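PDB 1RC6: (S)-ureidoglycine aminohydrolase from Escherichia coli, which catalyses the manganese-dependent hydrolysis of (S)-ureidoglycine to (S)-ureidoglycolate and ammonia, a stereospecific step in the anaerobic use of allantoin as a nitrogen source. Local coordinates for residues Y194-Y205 and Y227-G238. Sequence-based numbering, arbitrary orientation.
Sequences YIETHVQEHGAY and YIFMGAYSLQAG
Glu196 and Gln236 form a hydrogen-bonded pair where strands 194-198 and 234-238 run antiparallel at 176°, and His202 pairs likewise with Met230 where 202-205 meets 227-230, so each segment bends over from one sheet of the cupin beta-barrel to the other, at 199-201 and at 231-233. The example illustrates how a cupin builds a metal site: Glu196, His198, His202 and Gln236, the probable manganese ligands by similarity, all project from the inward faces of these strands. Gln236 N gives a nearly straight bond (169°) to Glu196 O, 2.7 Å away. Its side chain bends at CG, which meets the rim of the His198 ring at NE2 (3.3 Å), and amide and imidazole lie almost coplanar. His198 CG sits between its own backbone N and carbonyl carbon (chi1 42°), a torsion that brings the ring over toward strand 234-238, with CE1 3.2 Å from Ser234 OG. His202 CD2 approaches one face of the His198 ring near its rim, and Ser234 O the opposite face. Next to His202, whose ND1 is held by Ser252 O, Met230 SD lies 3.7 Å from His202 CB, and CE carries on to Ala204 CB. On the opposite face of the 202-205/227-230 pair, beside Phe229, the Tyr227 ring lies obliquely along the backbone of Gly203 and Ala204, and its OH hydrogen-bonds Ser51 and Asp61. A leucine here would probably leave Ser51 and Asp61 without their hydroxyl partner and open a gap beside Gly203 CA, which the tyrosine OH now touches. At the exposed bend, Val199 CG2 rests 3.4 Å from Tyr233 CE1.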
# COMPACT_ATOMS: atom_id res chain seq x y z
N TYR A 194 -13.05 -10.68 -6.60
CA TYR A 194 -12.00 -10.02 -7.37
C TYR A 194 -11.27 -11.02 -8.26
O TYR A 194 -11.06 -12.17 -7.87
CB TYR A 194 -11.03 -9.33 -6.41
CG TYR A 194 -9.75 -8.77 -7.04
CD1 TYR A 194 -8.52 -9.39 -6.82
CD2 TYR A 194 -9.77 -7.61 -7.81
CE1 TYR A 194 -7.33 -8.87 -7.35
CE2 TYR A 194 -8.59 -7.08 -8.35
CZ TYR A 194 -7.38 -7.71 -8.12
OH TYR A 194 -6.22 -7.19 -8.65
N ILE A 195 -10.90 -10.57 -9.45
CA ILE A 195 -10.15 -11.37 -10.43
C ILE A 195 -9.45 -10.41 -11.40
O ILE A 195 -9.92 -9.29 -11.60
CB ILE A 195 -11.07 -12.33 -11.27
CG1 ILE A 195 -12.32 -11.59 -11.76
CG2 ILE A 195 -11.43 -13.56 -10.46
CD1 ILE A 195 -13.39 -11.39 -10.70
N GLU A 196 -8.33 -10.83 -11.97
CA GLU A 196 -7.60 -9.98 -12.91
C GLU A 196 -6.29 -10.61 -13.40
O GLU A 196 -5.68 -11.43 -12.72
CB GLU A 196 -7.29 -8.62 -12.27
CG GLU A 196 -6.99 -7.52 -13.29
CD GLU A 196 -6.18 -6.37 -12.71
OE1 GLU A 196 -6.53 -5.87 -11.62
OE2 GLU A 196 -5.20 -5.94 -13.35
N THR A 197 -5.88 -10.20 -14.60
CA THR A 197 -4.63 -10.65 -15.21
C THR A 197 -3.95 -9.35 -15.61
O THR A 197 -4.61 -8.40 -16.02
CB THR A 197 -4.91 -11.50 -16.45
OG1 THR A 197 -5.82 -12.55 -16.10
CG2 THR A 197 -3.61 -12.10 -16.99
N HIS A 198 -2.62 -9.29 -15.51
CA HIS A 198 -1.97 -8.02 -15.80
C HIS A 198 -0.46 -8.03 -16.00
O HIS A 198 0.25 -8.84 -15.41
CB HIS A 198 -2.29 -7.08 -14.64
CG HIS A 198 -2.19 -7.75 -13.30
ND1 HIS A 198 -0.99 -8.13 -12.75
CD2 HIS A 198 -3.15 -8.20 -12.46
CE1 HIS A 198 -1.21 -8.78 -11.62
NE2 HIS A 198 -2.51 -8.84 -11.42
N VAL A 199 0.01 -7.11 -16.83
CA VAL A 199 1.44 -6.94 -17.09
C VAL A 199 1.99 -6.13 -15.91
O VAL A 199 3.17 -6.22 -15.57
CB VAL A 199 1.69 -6.15 -18.41
CG1 VAL A 199 3.15 -5.71 -18.49
CG2 VAL A 199 1.35 -7.02 -19.61
N GLN A 200 1.12 -5.33 -15.30
CA GLN A 200 1.51 -4.50 -14.17
C GLN A 200 1.47 -5.24 -12.84
O GLN A 200 0.57 -6.03 -12.57
CB GLN A 200 0.61 -3.25 -14.06
CG GLN A 200 -0.37 -3.02 -15.21
CD GLN A 200 -1.58 -3.94 -15.16
OE1 GLN A 200 -2.29 -4.01 -14.15
NE2 GLN A 200 -1.83 -4.66 -16.25
N GLU A 201 2.47 -4.96 -12.01
CA GLU A 201 2.59 -5.56 -10.69
C GLU A 201 1.51 -4.97 -9.78
O GLU A 201 0.81 -4.02 -10.14
CB GLU A 201 3.94 -5.23 -10.07
CG GLU A 201 5.13 -5.44 -10.97
CD GLU A 201 6.25 -4.46 -10.66
OE1 GLU A 201 7.40 -4.72 -11.07
OE2 GLU A 201 6.00 -3.43 -10.01
N HIS A 202 1.39 -5.53 -8.58
CA HIS A 202 0.44 -5.04 -7.61
C HIS A 202 1.00 -5.33 -6.23
O HIS A 202 1.72 -6.32 -6.05
CB HIS A 202 -0.92 -5.73 -7.76
CG HIS A 202 -1.69 -5.29 -8.97
ND1 HIS A 202 -1.93 -3.96 -9.25
CD2 HIS A 202 -2.28 -5.99 -9.96
CE1 HIS A 202 -2.63 -3.87 -10.37
NE2 HIS A 202 -2.85 -5.09 -10.82
N GLY A 203 0.70 -4.46 -5.28
CA GLY A 203 1.15 -4.66 -3.92
C GLY A 203 -0.10 -4.45 -3.10
O GLY A 203 -0.61 -3.34 -3.05
N ALA A 204 -0.62 -5.48 -2.46
CA ALA A 204 -1.83 -5.29 -1.69
C ALA A 204 -1.64 -5.61 -0.23
O ALA A 204 -0.96 -6.57 0.14
CB ALA A 204 -2.94 -6.13 -2.26
N TYR A 205 -2.24 -4.77 0.61
CA TYR A 205 -2.21 -4.94 2.05
C TYR A 205 -3.67 -5.07 2.44
O TYR A 205 -4.47 -4.17 2.17
CB TYR A 205 -1.61 -3.73 2.74
CG TYR A 205 -1.62 -3.84 4.25
CD1 TYR A 205 -0.71 -4.67 4.91
CD2 TYR A 205 -2.55 -3.13 5.02
CE1 TYR A 205 -0.72 -4.78 6.30
CE2 TYR A 205 -2.56 -3.24 6.41
CZ TYR A 205 -1.64 -4.06 7.05
OH TYR A 205 -1.65 -4.17 8.42
N TYR A 227 -0.08 -9.20 3.44
CA TYR A 227 0.39 -8.41 2.32
C TYR A 227 0.61 -9.34 1.16
O TYR A 227 1.10 -10.44 1.34
CB TYR A 227 1.72 -7.72 2.64
CG TYR A 227 2.25 -6.94 1.46
CD1 TYR A 227 1.71 -5.70 1.12
CD2 TYR A 227 3.24 -7.48 0.64
CE1 TYR A 227 2.16 -5.01 -0.01
CE2 TYR A 227 3.69 -6.80 -0.49
CZ TYR A 227 3.15 -5.57 -0.81
OH TYR A 227 3.61 -4.92 -1.92
N ILE A 228 0.27 -8.89 -0.04
CA ILE A 228 0.43 -9.75 -1.19
C ILE A 228 1.09 -9.06 -2.36
O ILE A 228 0.66 -7.98 -2.77
CB ILE A 228 -0.93 -10.25 -1.68
CG1 ILE A 228 -1.74 -10.79 -0.50
CG2 ILE A 228 -0.74 -11.32 -2.74
CD1 ILE A 228 -3.15 -11.12 -0.87
N PHE A 229 2.13 -9.68 -2.90
CA PHE A 229 2.81 -9.14 -4.07
C PHE A 229 2.42 -9.93 -5.31
O PHE A 229 2.79 -11.09 -5.45
CB PHE A 229 4.33 -9.20 -3.92
CG PHE A 229 5.05 -8.86 -5.19
CD1 PHE A 229 5.81 -9.82 -5.85
CD2 PHE A 229 4.93 -7.59 -5.75
CE1 PHE A 229 6.47 -9.50 -7.05
CE2 PHE A 229 5.57 -7.26 -6.94
CZ PHE A 229 6.34 -8.22 -7.59
N MET A 230 1.68 -9.29 -6.20
CA MET A 230 1.23 -9.91 -7.43
C MET A 230 2.16 -9.42 -8.54
O MET A 230 2.07 -8.27 -8.97
CB MET A 230 -0.21 -9.49 -7.72
CG MET A 230 -1.21 -9.76 -6.59
SD MET A 230 -2.78 -8.84 -6.83
CE MET A 230 -3.43 -8.78 -5.16
N GLY A 231 3.05 -10.29 -9.00
CA GLY A 231 4.00 -9.90 -10.03
C GLY A 231 3.43 -9.65 -11.42
O GLY A 231 2.24 -9.86 -11.68
N ALA A 232 4.30 -9.20 -12.32
CA ALA A 232 3.90 -8.92 -13.69
C ALA A 232 3.58 -10.22 -14.44
O ALA A 232 4.35 -11.19 -14.41
CB ALA A 232 5.02 -8.16 -14.41
N TYR A 233 2.43 -10.23 -15.10
CA TYR A 233 1.95 -11.38 -15.85
C TYR A 233 1.50 -12.48 -14.90
O TYR A 233 2.01 -13.59 -14.95
CB TYR A 233 3.06 -11.91 -16.76
CG TYR A 233 3.54 -10.93 -17.81
CD1 TYR A 233 2.81 -10.71 -18.98
CD2 TYR A 233 4.74 -10.26 -17.64
CE1 TYR A 233 3.28 -9.84 -19.96
CE2 TYR A 233 5.22 -9.39 -18.61
CZ TYR A 233 4.50 -9.18 -19.77
OH TYR A 233 5.01 -8.30 -20.72
N SER A 234 0.55 -12.16 -14.04
CA SER A 234 0.01 -13.14 -13.09
C SER A 234 -1.51 -13.01 -13.03
O SER A 234 -2.06 -11.96 -13.37
CB SER A 234 0.62 -12.90 -11.70
OG SER A 234 0.28 -11.62 -11.18
N LEU A 235 -2.19 -14.08 -12.62
CA LEU A 235 -3.65 -14.05 -12.52
C LEU A 235 -4.11 -14.08 -11.07
O LEU A 235 -3.79 -15.01 -10.33
CB LEU A 235 -4.29 -15.23 -13.27
CG LEU A 235 -5.75 -15.53 -12.88
CD1 LEU A 235 -6.61 -14.27 -12.98
CD2 LEU A 235 -6.29 -16.61 -13.79
N GLN A 236 -4.90 -13.08 -10.69
CA GLN A 236 -5.40 -12.96 -9.33
C GLN A 236 -6.89 -13.26 -9.24
O GLN A 236 -7.59 -13.33 -10.24
CB GLN A 236 -5.14 -11.54 -8.81
CG GLN A 236 -3.81 -10.93 -9.28
CD GLN A 236 -2.59 -11.67 -8.76
OE1 GLN A 236 -1.47 -11.41 -9.19
NE2 GLN A 236 -2.80 -12.59 -7.81
N ALA A 237 -7.36 -13.44 -8.01
CA ALA A 237 -8.76 -13.73 -7.76
C ALA A 237 -8.98 -13.86 -6.25
O ALA A 237 -8.15 -14.44 -5.55
CB ALA A 237 -9.17 -15.00 -8.46
N GLY A 238 -10.09 -13.33 -5.76
CA GLY A 238 -10.37 -13.42 -4.33
C GLY A 238 -11.81 -13.08 -4.04
O GLY A 238 -12.51 -12.57 -4.92